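Putative uncharacterized protein (Emericella nidulans, PDB 3PGB) probably catalyses the oxidative deamination of primary amines, as copper amine oxidases do, with a copper ion and one topaquinone in each subunit. Local coordinates at residues A[185-190]-A[234-239]; A[190-195]-A[219-224]; A[194-199]-A[209-214]. All coordinates share one frame; numbering follows the deposited sequence.

Contact 1: A[185-190]-A[234-239]; sequences ETVYSE and IIRWDM
Val187 lays a methyl group over the guanidinium of Arg236, and the arginine is the side chain to follow. Its CB leaves strand 235-239 on the side of the helix. With chi1 at -92° and a bend at the next torsion, CG and CD carry the chain across the gap. At NE the arginine reaches its partner: Val187 CG1 stands 3.8 Å from Arg236 NE. The same methyl is 3.9 Å from Arg236 CZ, so it covers one face of the flat group off centre, toward the rim. The two side chains approach from opposite directions. CG1 is the branch that does this because it lies anti to the backbone N of Val187 (176°).

At the tip, water 1 lies at the guanidinium edge, in plane, whereas Asp238 OD1 is tilted 18° from that plane. Arg236 NH1 forms a salt bridge with Asp238 OD1 at 2.8 Å, reaching the syn side of the carboxylate but somewhat out of its plane. NH1 also gives a hydrogen bond to water 1 at 3.1 Å, and that water donates to Tyr188 OH. The phenol thus meets the arginine through water, while its hydroxyl also bonds to Ile221 O. NH1 therefore has two polar partners, and the carboxylate probably offsets the charge; NH1 also touches Leu192, further along the helix. Arg236 NH2 has a long, weak ion pair with Glu181.

Arg236 and Asp238 project from strand 235-242 toward helix 186-198. On the other side of that strand Trp237 packs on Trp565 of the second subunit.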
loop_
_atom_site.group_PDB
_atom_site.type_symbol
_atom_site.label_atom_id
_atom_site.label_comp_id
_atom_site.label_asym_id
_atom_site.label_seq_id
_atom_site.Cartn_x
_atom_site.Cartn_y
_atom_site.Cartn_z
ATOM N N GLU A 185 -10.953 -38.109 19.613
ATOM C CA GLU A 185 -10.072 -39.006 20.368
ATOM C C GLU A 185 -10.044 -40.408 19.752
ATOM O O GLU A 185 -8.968 -40.922 19.459
ATOM C CB GLU A 185 -10.491 -39.082 21.844
ATOM N N THR A 186 -11.210 -41.015 19.543
ATOM C CA THR A 186 -11.279 -42.387 19.010
ATOM C C THR A 186 -10.540 -42.552 17.677
ATOM O O THR A 186 -9.906 -43.579 17.442
ATOM C CB THR A 186 -12.735 -42.888 18.829
ATOM O OG1 THR A 186 -13.479 -42.670 20.033
ATOM C CG2 THR A 186 -12.754 -44.373 18.495
ATOM N N VAL A 187 -10.605 -41.535 16.822
ATOM C CA VAL A 187 -9.886 -41.546 15.539
ATOM C C VAL A 187 -8.381 -41.752 15.715
ATOM O O VAL A 187 -7.706 -42.196 14.790
ATOM C CB VAL A 187 -10.141 -40.246 14.733
ATOM C CG1 VAL A 187 -9.326 -40.223 13.451
ATOM C CG2 VAL A 187 -11.621 -40.117 14.403
ATOM N N TYR A 188 -7.857 -41.437 16.896
ATOM C CA TYR A 188 -6.446 -41.671 17.185
ATOM C C TYR A 188 -6.201 -43.016 17.867
ATOM O O TYR A 188 -5.469 -43.852 17.338
ATOM C CB TYR A 188 -5.854 -40.521 18.011
ATOM C CG TYR A 188 -5.526 -39.310 17.163
ATOM C CD1 TYR A 188 -4.286 -39.182 16.559
ATOM C CD2 TYR A 188 -6.465 -38.310 16.948
ATOM C CE1 TYR A 188 -3.985 -38.085 15.770
ATOM C CE2 TYR A 188 -6.174 -37.205 16.167
ATOM C CZ TYR A 188 -4.933 -37.098 15.577
ATOM O OH TYR A 188 -4.636 -36.009 14.800
ATOM N N SER A 189 -6.817 -43.228 19.026
ATOM C CA SER A 189 -6.530 -44.409 19.841
ATOM C C SER A 189 -6.974 -45.726 19.190
ATOM O O SER A 189 -6.339 -46.763 19.387
ATOM C CB SER A 189 -7.166 -44.270 21.226
ATOM O OG SER A 189 -8.557 -44.044 21.117
ATOM N N GLU A 190 -8.053 -45.675 18.412
ATOM C CA GLU A 190 -8.630 -46.880 17.807
ATOM C C GLU A 190 -8.329 -47.007 16.318
ATOM O O GLU A 190 -8.761 -47.973 15.681
ATOM C CB GLU A 190 -10.149 -46.906 18.030
ATOM C CG GLU A 190 -10.561 -46.956 19.499
ATOM C CD GLU A 190 -9.961 -48.149 20.234
ATOM O OE1 GLU A 190 -10.011 -49.276 19.694
ATOM O OE2 GLU A 190 -9.427 -47.955 21.344
ATOM N N ILE A 234 -17.000 -40.124 4.363
ATOM C CA ILE A 234 -16.130 -39.129 4.979
ATOM C C ILE A 234 -14.714 -39.683 4.999
ATOM O O ILE A 234 -14.448 -40.680 5.673
ATOM C CB ILE A 234 -16.590 -38.781 6.403
ATOM C CG1 ILE A 234 -17.853 -37.908 6.346
ATOM C CG2 ILE A 234 -15.487 -38.052 7.161
ATOM C CD1 ILE A 234 -18.653 -37.905 7.639
ATOM N N ILE A 235 -13.812 -39.036 4.259
ATOM C CA ILE A 235 -12.467 -39.571 4.029
ATOM C C ILE A 235 -11.375 -38.633 4.545
ATOM O O ILE A 235 -11.470 -37.415 4.416
ATOM C CB ILE A 235 -12.240 -39.887 2.518
ATOM C CG1 ILE A 235 -13.008 -41.156 2.120
ATOM C CG2 ILE A 235 -10.764 -40.060 2.206
ATOM C CD1 ILE A 235 -12.864 -41.542 0.651
ATOM N N ARG A 236 -10.340 -39.239 5.121
ATOM C CA ARG A 236 -9.202 -38.546 5.704
ATOM C C ARG A 236 -7.954 -38.805 4.873
ATOM O O ARG A 236 -7.785 -39.892 4.332
ATOM C CB ARG A 236 -8.909 -39.099 7.100
ATOM C CG ARG A 236 -9.583 -38.410 8.273
ATOM C CD ARG A 236 -8.632 -38.396 9.457
ATOM N NE ARG A 236 -9.171 -37.659 10.590
ATOM C CZ ARG A 236 -8.443 -36.979 11.476
ATOM N NH1 ARG A 236 -7.115 -36.912 11.381
ATOM N NH2 ARG A 236 -9.058 -36.342 12.467
ATOM N N TRP A 237 -7.083 -37.804 4.794
ATOM C CA TRP A 237 -5.701 -37.969 4.354
ATOM C C TRP A 237 -4.832 -37.384 5.460
ATOM O O TRP A 237 -4.966 -36.204 5.789
ATOM C CB TRP A 237 -5.443 -37.203 3.057
ATOM C CG TRP A 237 -5.581 -38.004 1.792
ATOM C CD1 TRP A 237 -6.574 -37.907 0.861
ATOM C CD2 TRP A 237 -4.670 -38.996 1.301
ATOM N NE1 TRP A 237 -6.346 -38.778 -0.168
ATOM C CE2 TRP A 237 -5.184 -39.460 0.074
ATOM C CE3 TRP A 237 -3.475 -39.543 1.786
ATOM C CZ2 TRP A 237 -4.546 -40.448 -0.678
ATOM C CZ3 TRP A 237 -2.842 -40.529 1.038
ATOM C CH2 TRP A 237 -3.380 -40.969 -0.181
ATOM N N ASP A 238 -3.954 -38.195 6.039
ATOM C CA ASP A 238 -3.105 -37.745 7.138
ATOM C C ASP A 238 -1.631 -37.945 6.830
ATOM O O ASP A 238 -1.263 -38.742 5.967
ATOM C CB ASP A 238 -3.462 -38.480 8.427
ATOM C CG ASP A 238 -4.880 -38.207 8.876
ATOM O OD1 ASP A 238 -5.156 -37.078 9.322
ATOM O OD2 ASP A 238 -5.720 -39.123 8.786
ATOM N N MET A 239 -0.797 -37.223 7.567
ATOM C CA MET A 239 0.644 -37.214 7.354
ATOM C C MET A 239 1.354 -37.292 8.700
ATOM O O MET A 239 0.829 -36.821 9.708
ATOM C CB MET A 239 1.030 -35.922 6.643
ATOM C CG MET A 239 2.423 -35.882 6.063
ATOM S SD MET A 239 2.837 -34.184 5.612
ATOM C CE MET A 239 4.186 -34.454 4.492
HETATM O O HOH W 1 -6.335 -34.803 13.490
#

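Contact 2: A[190-195]-A[219-224]; sequences EWLFKI and LDIWGI
Ile221 gives up the most surface here, and it does so by pushing its branched side chain at Leu192 and Phe193 on the helix. Its CG2 meets the fork of the leucine, lying 4.0 Å from Leu192 CD2 and 4.1 Å from Leu192 CD1. The two side chains slide past each other in opposite directions instead of meeting end to end. Ile221 CG1 sits beside the backbone N (chi1 -58°), an orientation that brings CD1 toward the helix backbone, 4.2 Å from Leu192 O, and leaves CG2 for the leucine methyls.

The contact lies between helix 186-198 and one face of a five-stranded antiparallel meander that starts with strand 219-223, consistent with the N2/N3 type of domain in copper amine oxidases. Leu192 and Ile221 are the point of closest backbone approach, 7.6 Å between CA atoms. Around them Leu260 touches the leucine and Phe240 the isoleucine, while Asp238 touches both.

Phe193 contributes less. Its CB does not aim at the strand, but the ring swings nearer, and Phe193 CD1 comes 4.5 Å from Ile221 CD1 in an oblique approach; Tyr188 meets the same ring at about 55°. On the solvent side of the helix Lys194 NZ makes a salt bridge of 3.0 Å to Glu190 OE1 from above the carboxylate plane, and on the reverse face of the strand Trp222 stacks on Trp241.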
loop_
_atom_site.group_PDB
_atom_site.type_symbol
_atom_site.label_atom_id
_atom_site.label_comp_id
_atom_site.label_asym_id
_atom_site.label_seq_id
_atom_site.Cartn_x
_atom_site.Cartn_y
_atom_site.Cartn_z
ATOM N N GLU A 190 -8.053 -45.675 18.412
ATOM C CA GLU A 190 -8.630 -46.880 17.807
ATOM C C GLU A 190 -8.329 -47.007 16.318
ATOM O O GLU A 190 -8.761 -47.973 15.681
ATOM C CB GLU A 190 -10.149 -46.906 18.030
ATOM C CG GLU A 190 -10.561 -46.956 19.499
ATOM C CD GLU A 190 -9.961 -48.149 20.234
ATOM O OE1 GLU A 190 -10.011 -49.276 19.694
ATOM O OE2 GLU A 190 -9.427 -47.955 21.344
ATOM N N TRP A 191 -7.584 -46.050 15.764
ATOM C CA TRP A 191 -7.287 -46.053 14.332
ATOM C C TRP A 191 -5.851 -45.606 14.024
ATOM O O TRP A 191 -4.986 -46.454 13.813
ATOM C CB TRP A 191 -8.323 -45.207 13.584
ATOM C CG TRP A 191 -8.289 -45.363 12.105
ATOM C CD1 TRP A 191 -7.930 -44.420 11.196
ATOM C CD2 TRP A 191 -8.625 -46.536 11.358
ATOM N NE1 TRP A 191 -8.023 -44.928 9.924
ATOM C CE2 TRP A 191 -8.450 -46.225 9.994
ATOM C CE3 TRP A 191 -9.060 -47.821 11.708
ATOM C CZ2 TRP A 191 -8.699 -47.147 8.980
ATOM C CZ3 TRP A 191 -9.307 -48.735 10.703
ATOM C CH2 TRP A 191 -9.123 -48.394 9.353
ATOM N N LEU A 192 -5.592 -44.297 14.025
ATOM C CA LEU A 192 -4.308 -43.760 13.553
ATOM C C LEU A 192 -3.098 -44.350 14.268
ATOM O O LEU A 192 -2.154 -44.797 13.623
ATOM C CB LEU A 192 -4.278 -42.232 13.668
ATOM C CG LEU A 192 -5.160 -41.469 12.674
ATOM C CD1 LEU A 192 -5.248 -39.998 13.052
ATOM C CD2 LEU A 192 -4.645 -41.637 11.250
ATOM N N PHE A 193 -3.129 -44.354 15.593
ATOM C CA PHE A 193 -2.025 -44.906 16.377
ATOM C C PHE A 193 -1.868 -46.413 16.193
ATOM O O PHE A 193 -0.755 -46.932 16.246
ATOM C CB PHE A 193 -2.189 -44.594 17.871
ATOM C CG PHE A 193 -2.011 -43.136 18.230
ATOM C CD1 PHE A 193 -1.200 -42.288 17.477
ATOM C CD2 PHE A 193 -2.630 -42.623 19.361
ATOM C CE1 PHE A 193 -1.041 -40.957 17.835
ATOM C CE2 PHE A 193 -2.463 -41.291 19.727
ATOM C CZ PHE A 193 -1.670 -40.459 18.963
ATOM N N LYS A 194 -2.974 -47.117 15.987
ATOM C CA LYS A 194 -2.902 -48.550 15.734
ATOM C C LYS A 194 -2.255 -48.818 14.373
ATOM O O LYS A 194 -1.380 -49.675 14.257
ATOM C CB LYS A 194 -4.288 -49.200 15.861
ATOM C CG LYS A 194 -4.802 -49.168 17.304
ATOM C CD LYS A 194 -5.974 -50.113 17.575
ATOM C CE LYS A 194 -6.185 -50.281 19.090
ATOM N NZ LYS A 194 -7.487 -50.926 19.430
ATOM N N ILE A 195 -2.667 -48.057 13.359
ATOM C CA ILE A 195 -2.062 -48.142 12.030
ATOM C C ILE A 195 -0.589 -47.731 12.078
ATOM O O ILE A 195 0.255 -48.351 11.425
ATOM C CB ILE A 195 -2.806 -47.254 10.997
ATOM C CG1 ILE A 195 -4.211 -47.798 10.729
ATOM C CG2 ILE A 195 -2.027 -47.184 9.688
ATOM C CD1 ILE A 195 -5.129 -46.802 10.056
ATOM N N LEU A 219 6.840 -38.247 17.100
ATOM C CA LEU A 219 6.133 -37.910 15.865
ATOM C C LEU A 219 4.690 -37.562 16.156
ATOM O O LEU A 219 4.140 -37.965 17.176
ATOM C CB LEU A 219 6.150 -39.088 14.885
ATOM C CG LEU A 219 7.505 -39.619 14.423
ATOM C CD1 LEU A 219 7.298 -40.783 13.465
ATOM C CD2 LEU A 219 8.329 -38.523 13.776
ATOM N N ASP A 220 4.079 -36.833 15.229
ATOM C CA ASP A 220 2.678 -36.446 15.323
ATOM C C ASP A 220 1.964 -36.785 14.018
ATOM O O ASP A 220 2.588 -36.796 12.963
ATOM C CB ASP A 220 2.583 -34.945 15.599
ATOM C CG ASP A 220 1.253 -34.541 16.193
ATOM O OD1 ASP A 220 0.766 -33.441 15.844
ATOM O OD2 ASP A 220 0.699 -35.311 17.012
ATOM N N ILE A 221 0.662 -37.056 14.095
ATOM C CA ILE A 221 -0.149 -37.381 12.920
ATOM C C ILE A 221 -1.374 -36.469 12.817
ATOM O O ILE A 221 -2.186 -36.390 13.746
ATOM C CB ILE A 221 -0.661 -38.831 12.971
ATOM C CG1 ILE A 221 0.504 -39.820 13.072
ATOM C CG2 ILE A 221 -1.513 -39.138 11.736
ATOM C CD1 ILE A 221 0.060 -41.247 13.299
ATOM N N TRP A 222 -1.500 -35.785 11.684
ATOM C CA TRP A 222 -2.696 -35.008 11.368
ATOM C C TRP A 222 -2.710 -34.650 9.888
ATOM O O TRP A 222 -1.708 -34.846 9.195
ATOM C CB TRP A 222 -2.805 -33.750 12.237
ATOM C CG TRP A 222 -1.633 -32.822 12.183
ATOM C CD1 TRP A 222 -0.438 -32.982 12.810
ATOM C CD2 TRP A 222 -1.567 -31.557 11.511
ATOM N NE1 TRP A 222 0.377 -31.909 12.558
ATOM C CE2 TRP A 222 -0.290 -31.020 11.761
ATOM C CE3 TRP A 222 -2.462 -30.833 10.718
ATOM C CZ2 TRP A 222 0.122 -29.794 11.239
ATOM C CZ3 TRP A 222 -2.052 -29.610 10.197
ATOM C CH2 TRP A 222 -0.770 -29.105 10.460
ATOM N N GLY A 223 -3.838 -34.133 9.408
ATOM C CA GLY A 223 -4.027 -33.944 7.977
ATOM C C GLY A 223 -4.917 -32.796 7.540
ATOM O O GLY A 223 -4.584 -31.627 7.733
ATOM N N ILE A 224 -6.061 -33.140 6.955
ATOM C CA ILE A 224 -6.801 -32.208 6.111
ATOM C C ILE A 224 -7.975 -31.513 6.790
ATOM O O ILE A 224 -8.574 -32.039 7.729
ATOM C CB ILE A 224 -7.292 -32.896 4.809
ATOM C CG1 ILE A 224 -8.365 -33.954 5.101
ATOM C CG2 ILE A 224 -6.117 -33.507 4.085
ATOM C CD1 ILE A 224 -8.929 -34.631 3.866
#

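Contact 3: A[194-199]-A[209-214]; sequences KISASI and GTALGL. With NAG (2-acetamido-2-deoxy-beta-D-glucopyranose), chain G.
A helix end is tied to an irregular loop here by one direct hydrogen bond, a bridging water and a small apolar patch. The last turns of helix 186-198 lie beside residues 209-214, which lead from helix 200-207 into strand 219-223, the first strand of the sheet. Ser196 carries the polar half. Its CB points at the loop, and OG lies anti to the backbone N (177°), which brings it to Ala211 O at 2.8 Å. The hydroxyl donates in the carbonyl plane, onto a lone pair, with a C=O...donor angle of 138°. Water 2 donates to Ser196 OG at 2.7 Å and accepts from Ala211 N at 3.0 Å, so the serine holds both the NH and the carbonyl of the same alanine, one through water and one directly.

The apolar half is Leu212 on Ala197. Leu212 CD2 rests 3.7 Å from Ala197 CA and 3.8 Å from Ala197 CB, beside the helix backbone near the surface. The carboxylate of Asp217 receives the NH groups of Leu212, Gly213 and Leu214, gathering the backbone of that turn round one carboxylate.

Thr210 faces the sugar on the glycosylated Asn216, whose acetamido N-H makes one hydrogen bond to the loop, NAG N2 to Thr210 OG1 at 2.9 Å. The chemistry implies that both backbone polar groups of Ala211 are satisfied at Ser196: the buried hydroxyl donates to the carbonyl and accepts from the water that takes the NH.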
loop_
_atom_site.group_PDB
_atom_site.type_symbol
_atom_site.label_atom_id
_atom_site.label_comp_id
_atom_site.label_asym_id
_atom_site.label_seq_id
_atom_site.Cartn_x
_atom_site.Cartn_y
_atom_site.Cartn_z
ATOM N N LYS A 194 -2.974 -47.117 15.987
ATOM C CA LYS A 194 -2.902 -48.550 15.734
ATOM C C LYS A 194 -2.255 -48.818 14.373
ATOM O O LYS A 194 -1.380 -49.675 14.257
ATOM C CB LYS A 194 -4.288 -49.200 15.861
ATOM C CG LYS A 194 -4.802 -49.168 17.304
ATOM C CD LYS A 194 -5.974 -50.113 17.575
ATOM C CE LYS A 194 -6.185 -50.281 19.090
ATOM N NZ LYS A 194 -7.487 -50.926 19.430
ATOM N N ILE A 195 -2.667 -48.057 13.359
ATOM C CA ILE A 195 -2.062 -48.142 12.030
ATOM C C ILE A 195 -0.589 -47.731 12.078
ATOM O O ILE A 195 0.255 -48.351 11.425
ATOM C CB ILE A 195 -2.806 -47.254 10.997
ATOM C CG1 ILE A 195 -4.211 -47.798 10.729
ATOM C CG2 ILE A 195 -2.027 -47.184 9.688
ATOM C CD1 ILE A 195 -5.129 -46.802 10.056
ATOM N N SER A 196 -0.284 -46.694 12.851
ATOM C CA SER A 196 1.091 -46.234 12.988
ATOM C C SER A 196 1.973 -47.283 13.663
ATOM O O SER A 196 3.131 -47.442 13.294
ATOM C CB SER A 196 1.152 -44.922 13.766
ATOM O OG SER A 196 2.501 -44.534 13.956
ATOM N N ALA A 197 1.427 -47.988 14.651
ATOM C CA ALA A 197 2.144 -49.100 15.296
ATOM C C ALA A 197 2.410 -50.235 14.306
ATOM O O ALA A 197 3.365 -50.989 14.464
ATOM C CB ALA A 197 1.368 -49.619 16.510
ATOM N N SER A 198 1.555 -50.344 13.291
ATOM C CA SER A 198 1.744 -51.287 12.187
ATOM C C SER A 198 3.039 -51.017 11.398
ATOM O O SER A 198 3.603 -51.931 10.791
ATOM C CB SER A 198 0.543 -51.223 11.235
ATOM O OG SER A 198 0.388 -52.432 10.528
ATOM N N ILE A 199 3.482 -49.756 11.396
ATOM C CA ILE A 199 4.699 -49.341 10.698
ATOM C C ILE A 199 5.672 -48.610 11.631
ATOM O O ILE A 199 6.437 -47.748 11.187
ATOM C CB ILE A 199 4.362 -48.457 9.468
ATOM C CG1 ILE A 199 3.711 -47.136 9.877
ATOM C CG2 ILE A 199 3.425 -49.197 8.531
ATOM C CD1 ILE A 199 3.737 -46.102 8.774
ATOM N N GLY A 209 11.817 -42.119 14.894
ATOM C CA GLY A 209 10.639 -41.687 15.644
ATOM C C GLY A 209 9.456 -42.639 15.636
ATOM O O GLY A 209 9.403 -43.577 14.846
ATOM N N THR A 210 8.514 -42.395 16.543
ATOM C CA THR A 210 7.268 -43.150 16.603
ATOM C C THR A 210 6.117 -42.245 17.024
ATOM O O THR A 210 6.310 -41.291 17.781
ATOM C CB THR A 210 7.338 -44.323 17.618
ATOM O OG1 THR A 210 7.788 -43.838 18.889
ATOM C CG2 THR A 210 8.272 -45.423 17.140
ATOM N N ALA A 211 4.925 -42.552 16.514
ATOM C CA ALA A 211 3.670 -41.993 17.019
ATOM C C ALA A 211 2.774 -43.154 17.450
ATOM O O ALA A 211 2.204 -43.853 16.611
ATOM C CB ALA A 211 2.983 -41.153 15.950
ATOM N N LEU A 212 2.680 -43.369 18.761
ATOM C CA LEU A 212 1.857 -44.448 19.322
ATOM C C LEU A 212 0.821 -43.992 20.365
ATOM O O LEU A 212 -0.072 -44.760 20.721
ATOM C CB LEU A 212 2.769 -45.511 19.933
ATOM C CG LEU A 212 3.905 -45.990 19.028
ATOM C CD1 LEU A 212 4.837 -46.923 19.792
ATOM C CD2 LEU A 212 3.352 -46.661 17.777
ATOM N N GLY A 213 0.928 -42.753 20.836
ATOM C CA GLY A 213 0.057 -42.232 21.897
ATOM C C GLY A 213 0.673 -42.330 23.285
ATOM O O GLY A 213 -0.043 -42.366 24.281
ATOM N N LEU A 214 2.002 -42.363 23.343
ATOM C CA LEU A 214 2.750 -42.488 24.596
ATOM C C LEU A 214 3.540 -41.210 24.890
ATOM O O LEU A 214 3.616 -40.307 24.052
ATOM C CB LEU A 214 3.710 -43.681 24.501
ATOM C CG LEU A 214 3.166 -45.115 24.642
ATOM C CD1 LEU A 214 1.653 -45.219 24.455
ATOM C CD2 LEU A 214 3.883 -46.043 23.652
HETATM C C1 NAG G . 8.296 -45.902 22.760
HETATM C C2 NAG G . 9.403 -46.134 21.734
HETATM C C3 NAG G . 9.066 -47.339 20.853
HETATM C C4 NAG G . 8.693 -48.566 21.695
HETATM C C5 NAG G . 7.703 -48.195 22.811
HETATM C C6 NAG G . 7.414 -49.374 23.751
HETATM C C7 NAG G . 10.788 -44.432 20.583
HETATM C C8 NAG G . 10.776 -43.190 19.737
HETATM N N2 NAG G . 9.591 -44.939 20.922
HETATM O O3 NAG G . 10.163 -47.635 20.010
HETATM O O4 NAG G . 8.143 -49.575 20.865
HETATM O O5 NAG G . 8.162 -47.070 23.555
HETATM O O6 NAG G . 8.591 -49.839 24.388
HETATM O O7 NAG G . 11.871 -44.916 20.912
HETATM O O HOH W 2 5.111 -44.820 14.568
#

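Overall arrangement
All three contacts use helix 186-198, which runs past strand 235-242, then strand 219-223, then the loop before that strand. Contacts 1 and 2 have centres about 6 Å apart and meet neighbouring strands of one sheet; contacts 2 and 3 lie about 8 Å apart, and contacts 1 and 3 about 13 Å. In sequence, contacts 2 and 3 are both nested inside the loop that contact 1 closes. Contacts 2 and 3 also join directly, Leu219 N probably bonding to Thr210 O at 3.2 Å, while the ring of Phe193 packs against Gly213. All lie away from the copper and topaquinone; contact 3 alone includes a glycan neighbour.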